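Local structure of GDSL-esterase (Pseudoalteromonas sp., 3HP4) at residues R56-D59 and A60-Q64; L140-F143 and F144-I148. The protein hydrolyses esters as a serine esterase of the GDSL (SGNH-hydrolase) family from a psychrotrophic bacterium, and may act on lysophospholipids. All coordinates share one frame; numbering follows the deposited sequence.

How the contacts relate
Contact 1 lies at the surface and contact 2 in the interior, on opposite sides of the chain's centre; their own centres are about 26 Å apart and their nearest atoms about 15 Å, so they do not touch. No helix or strand is common to both. Residues 56-64 are a run of helix 51-65, where three successive i to i+4 backbone bonds carry the contact, one water fills in for another, and leucines cover one side. Residues 140-148 run from the end of edge strand 139-141 into a turn with one direct backbone bond and one water link, and aromatic, methionine and leucine carbons do most of the work. Each belongs to the same three-layer alpha/beta domain.

Contact 1: residues R56-D59 and A60-Q64; sequences RRLD and ALLEQ
Leu58 and Leu62, one helical turn apart, make the apolar contact between residues 56-59 and 60-64. CD1 of Leu58 lies 3.7 Å from CG of Leu62, the two side chains meeting at a slant. With its CG anti to the backbone N (chi1 -179°), Leu58 brings its branch nearer to Leu62 although its CB starts away from it. Leu61 CD1 meets Arg57 NH2 at 3.8 Å, obliquely to the guanidinium.

Three backbone hydrogen bonds of the i to i+4 kind run beneath these side chains. Leu61 N binds Arg57 O at 3.2 Å, Leu62 N binds Leu58 O at 2.9 Å, and Glu63 N binds Asp59 O at 3.0 Å. One residue earlier, a water bridges the pair instead: it donates to Arg56 O and accepts from Ala60 N at 2.9 Å, so one water is inserted in the i to i+4 bonding at the exposed Ala60.

Charge is anchored outside the segment: Arg57 forms a salt bridge with Glu49 and a hydrogen bond to Ala44 O, and Asp59 OD1 forms a salt bridge with Lys98. Leu58 and Leu61 both touch Leu6 of strand 3-9, and Leu58 also meets Leu95 of helix 85-101. The arrangement is that of an amphipathic helix flanking the parallel sheet of an alpha/beta SGNH-hydrolase fold.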
loop_
_atom_site.group_PDB
_atom_site.type_symbol
_atom_site.label_atom_id
_atom_site.label_comp_id
_atom_site.label_asym_id
_atom_site.label_seq_id
_atom_site.Cartn_x
_atom_site.Cartn_y
_atom_site.Cartn_z
ATOM N N ARG A 56 3.116 2.548 15.040
ATOM C CA ARG A 56 2.707 3.356 16.170
ATOM C C ARG A 56 1.257 3.835 16.076
ATOM O O ARG A 56 0.657 4.190 17.081
ATOM C CB ARG A 56 3.631 4.585 16.294
ATOM C CG ARG A 56 5.045 4.264 16.734
ATOM C CD ARG A 56 5.869 5.567 16.923
ATOM N NE ARG A 56 6.559 5.963 15.687
ATOM C CZ ARG A 56 7.765 5.528 15.313
ATOM N NH1 ARG A 56 8.453 4.679 16.079
ATOM N NH2 ARG A 56 8.296 5.948 14.166
ATOM N N ARG A 57 0.678 3.834 14.882
ATOM C CA ARG A 57 -0.681 4.336 14.645
ATOM C C ARG A 57 -1.731 3.242 14.551
ATOM O O ARG A 57 -2.937 3.514 14.643
ATOM C CB ARG A 57 -0.666 5.129 13.310
ATOM C CG ARG A 57 0.049 6.468 13.398
ATOM C CD ARG A 57 0.389 7.059 12.040
ATOM N NE ARG A 57 -0.798 7.070 11.223
ATOM C CZ ARG A 57 -0.907 6.547 9.992
ATOM N NH1 ARG A 57 0.111 5.980 9.330
ATOM N NH2 ARG A 57 -2.097 6.614 9.449
ATOM N N LEU A 58 -1.308 1.998 14.297
ATOM C CA LEU A 58 -2.291 1.037 13.839
ATOM C C LEU A 58 -3.278 0.608 14.909
ATOM O O LEU A 58 -4.460 0.408 14.583
ATOM C CB LEU A 58 -1.562 -0.181 13.211
ATOM C CG LEU A 58 -2.538 -1.234 12.684
ATOM C CD1 LEU A 58 -3.440 -0.747 11.560
ATOM C CD2 LEU A 58 -1.722 -2.474 12.160
ATOM N N ASP A 59 -2.842 0.428 16.142
ATOM C CA ASP A 59 -3.808 0.016 17.159
ATOM C C ASP A 59 -4.985 0.975 17.228
ATOM O O ASP A 59 -6.144 0.543 17.308
ATOM C CB ASP A 59 -3.171 -0.037 18.558
ATOM C CG ASP A 59 -2.192 -1.199 18.749
ATOM O OD1 ASP A 59 -2.340 -2.265 18.146
ATOM O OD2 ASP A 59 -1.277 -1.014 19.595
ATOM N N ALA A 60 -4.684 2.264 17.222
ATOM C CA ALA A 60 -5.768 3.255 17.278
ATOM C C ALA A 60 -6.673 3.213 16.071
ATOM O O ALA A 60 -7.896 3.324 16.212
ATOM C CB ALA A 60 -5.193 4.629 17.497
ATOM N N LEU A 61 -6.108 3.022 14.857
ATOM C CA LEU A 61 -6.945 2.904 13.672
ATOM C C LEU A 61 -7.841 1.670 13.695
ATOM O O LEU A 61 -8.987 1.707 13.277
ATOM C CB LEU A 61 -6.100 2.854 12.375
ATOM C CG LEU A 61 -5.358 4.133 12.123
ATOM C CD1 LEU A 61 -4.249 3.870 11.066
ATOM C CD2 LEU A 61 -6.303 5.181 11.609
ATOM N N LEU A 62 -7.320 0.535 14.159
ATOM C CA LEU A 62 -8.134 -0.665 14.239
ATOM C C LEU A 62 -9.288 -0.487 15.239
ATOM O O LEU A 62 -10.402 -0.935 14.957
ATOM C CB LEU A 62 -7.274 -1.899 14.639
ATOM C CG LEU A 62 -6.196 -2.270 13.586
ATOM C CD1 LEU A 62 -5.270 -3.315 14.209
ATOM C CD2 LEU A 62 -6.850 -2.813 12.329
ATOM N N GLU A 63 -9.017 0.138 16.381
ATOM C CA GLU A 63 -10.089 0.427 17.330
ATOM C C GLU A 63 -11.087 1.388 16.718
ATOM O O GLU A 63 -12.307 1.262 16.982
ATOM C CB GLU A 63 -9.461 0.995 18.581
ATOM C CG GLU A 63 -10.497 1.314 19.669
ATOM C CD GLU A 63 -9.858 1.763 20.997
ATOM O OE1 GLU A 63 -10.006 2.934 21.406
ATOM O OE2 GLU A 63 -9.166 0.932 21.612
ATOM N N GLN A 64 -10.605 2.392 15.995
ATOM C CA GLN A 64 -11.468 3.454 15.442
ATOM C C GLN A 64 -12.478 2.914 14.456
ATOM O O GLN A 64 -13.646 3.292 14.450
ATOM C CB GLN A 64 -10.585 4.531 14.829
ATOM C CG GLN A 64 -11.290 5.712 14.194
ATOM C CD GLN A 64 -10.364 6.847 13.799
ATOM O OE1 GLN A 64 -9.122 6.720 13.781
ATOM N NE2 GLN A 64 -10.963 7.980 13.472
HETATM O O HOH W 1 -2.059 3.266 17.981
#

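Contact 2: residues L140-F143 and F144-I148; sequences LMNF and FMLDI
Phe143 offers one face of its ring to Met145, whose CB sits 3.7 Å from the ring centroid and 21° off the normal, a CH-pi contact displaced toward the rim. The closest pair is Phe143 CE2 with Met145 CB at 3.5 Å; Met145 CG lies 3.7 Å from Phe143 CZ. The ring comes to lie there because its CG is anti to the backbone N (chi1 -170°). The Met145 chain, bent at chi2 and chi3, leads away at its end; the side chain also touches Met155 and Pro162.

Leu146 adds a second apolar contact, its side chain crossing that of Phe143 at about a right angle. Its CD1 comes within 4.0 Å of Phe143 CB and also 3.8 Å from Asn142 OD1, thus bordering both residues.

The polar part centres on Phe143 O. Leu146 N donates to it at 3.3 Å; the N-H points almost straight at the oxygen, yet the nitrogen stands 51° out of the carbonyl plane. A water donates to the same oxygen at 2.9 Å and accepts from Asp147 N, so two donors reach this carbonyl and the water links it to the residue just beyond the direct bond to Leu146.

Phe144 turns to another side, meeting Trp24 edge-to-face and packing on Ile170 and Met174 of helix 166-183, while Phe143 rests on Met109 of strand 105-109 and on Ile111. At the centre is a type I beta turn from Phe143 to Leu146, which leads from edge strand 139-141 of the parallel sheet into the long loop before the C-terminal helix of the SGNH-hydrolase fold.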
loop_
_atom_site.group_PDB
_atom_site.type_symbol
_atom_site.label_atom_id
_atom_site.label_comp_id
_atom_site.label_asym_id
_atom_site.label_seq_id
_atom_site.Cartn_x
_atom_site.Cartn_y
_atom_site.Cartn_z
ATOM N N LEU A 140 -0.287 -11.235 -0.822
ATOM C CA LEU A 140 0.621 -10.300 -1.500
ATOM C C LEU A 140 -0.043 -9.714 -2.748
ATOM O O LEU A 140 -0.721 -10.377 -3.523
ATOM C CB LEU A 140 1.963 -10.977 -1.859
ATOM C CG LEU A 140 3.099 -10.046 -2.237
ATOM C CD1 LEU A 140 3.664 -9.316 -1.034
ATOM C CD2 LEU A 140 4.246 -10.825 -2.950
ATOM N N MET A 141 0.125 -8.413 -2.896
ATOM C CA MET A 141 -0.408 -7.654 -4.009
ATOM C C MET A 141 0.707 -7.156 -4.916
ATOM O O MET A 141 1.763 -6.699 -4.413
ATOM C CB MET A 141 -1.143 -6.467 -3.428
ATOM C CG MET A 141 -2.445 -6.843 -2.864
ATOM S SD MET A 141 -3.579 -5.372 -2.939
ATOM C CE MET A 141 -5.061 -6.266 -2.403
ATOM N N ASN A 142 0.502 -7.143 -6.214
ATOM C CA ASN A 142 1.449 -6.558 -7.155
ATOM C C ASN A 142 1.641 -5.034 -6.914
ATOM O O ASN A 142 0.683 -4.354 -6.571
ATOM C CB ASN A 142 0.913 -6.761 -8.612
ATOM C CG ASN A 142 1.955 -6.539 -9.650
ATOM O OD1 ASN A 142 2.992 -7.066 -9.640
ATOM N ND2 ASN A 142 1.571 -5.664 -10.615
ATOM N N PHE A 143 2.866 -4.575 -7.097
ATOM C CA PHE A 143 3.148 -3.102 -6.899
ATOM C C PHE A 143 2.531 -2.328 -8.060
ATOM O O PHE A 143 2.937 -2.496 -9.211
ATOM C CB PHE A 143 4.627 -2.928 -6.879
ATOM C CG PHE A 143 5.121 -1.539 -6.455
ATOM C CD1 PHE A 143 4.414 -0.799 -5.542
ATOM C CD2 PHE A 143 6.323 -1.056 -6.934
ATOM C CE1 PHE A 143 4.908 0.453 -5.120
ATOM C CE2 PHE A 143 6.800 0.198 -6.477
ATOM C CZ PHE A 143 6.064 0.901 -5.584
ATOM N N PHE A 144 1.624 -1.409 -7.761
ATOM C CA PHE A 144 0.961 -0.673 -8.837
ATOM C C PHE A 144 1.843 0.296 -9.553
ATOM O O PHE A 144 1.476 0.746 -10.640
ATOM C CB PHE A 144 -0.337 0.021 -8.337
ATOM C CG PHE A 144 -0.168 1.031 -7.210
ATOM C CD1 PHE A 144 0.472 2.250 -7.420
ATOM C CD2 PHE A 144 -0.725 0.760 -5.964
ATOM C CE1 PHE A 144 0.556 3.165 -6.355
ATOM C CE2 PHE A 144 -0.636 1.700 -4.914
ATOM C CZ PHE A 144 0.002 2.901 -5.133
ATOM N N MET A 145 3.035 0.620 -9.026
ATOM C CA MET A 145 3.935 1.553 -9.701
ATOM C C MET A 145 4.726 0.951 -10.838
ATOM O O MET A 145 5.341 1.670 -11.600
ATOM C CB MET A 145 4.900 2.180 -8.710
ATOM C CG MET A 145 4.194 3.167 -7.764
ATOM S SD MET A 145 3.386 4.587 -8.597
ATOM C CE MET A 145 4.777 5.424 -9.399
ATOM N N LEU A 146 4.790 -0.382 -10.919
ATOM C CA LEU A 146 5.656 -0.982 -11.934
ATOM C C LEU A 146 5.371 -0.549 -13.359
ATOM O O LEU A 146 6.266 -0.358 -14.150
ATOM C CB LEU A 146 5.583 -2.515 -11.832
ATOM C CG LEU A 146 6.267 -3.072 -10.564
ATOM C CD1 LEU A 146 5.825 -4.566 -10.353
ATOM C CD2 LEU A 146 7.733 -2.932 -10.606
ATOM N N ASP A 147 4.094 -0.415 -13.667
ATOM C CA ASP A 147 3.644 -0.033 -15.005
ATOM C C ASP A 147 3.416 1.456 -15.135
ATOM O O ASP A 147 2.872 1.906 -16.172
ATOM C CB ASP A 147 2.326 -0.750 -15.335
ATOM C CG ASP A 147 2.492 -2.240 -15.448
ATOM O OD1 ASP A 147 3.641 -2.720 -15.431
ATOM O OD2 ASP A 147 1.459 -2.939 -15.527
ATOM N N ILE A 148 3.770 2.242 -14.110
ATOM C CA ILE A 148 3.537 3.681 -14.087
ATOM C C ILE A 148 4.872 4.412 -14.148
ATOM O O ILE A 148 5.035 5.365 -14.976
ATOM C CB ILE A 148 2.829 4.084 -12.762
ATOM C CG1 ILE A 148 1.458 3.399 -12.627
ATOM C CG2 ILE A 148 2.682 5.627 -12.687
ATOM C CD1 ILE A 148 0.436 3.866 -13.618
HETATM O O HOH W 2 2.161 -2.227 -11.962
#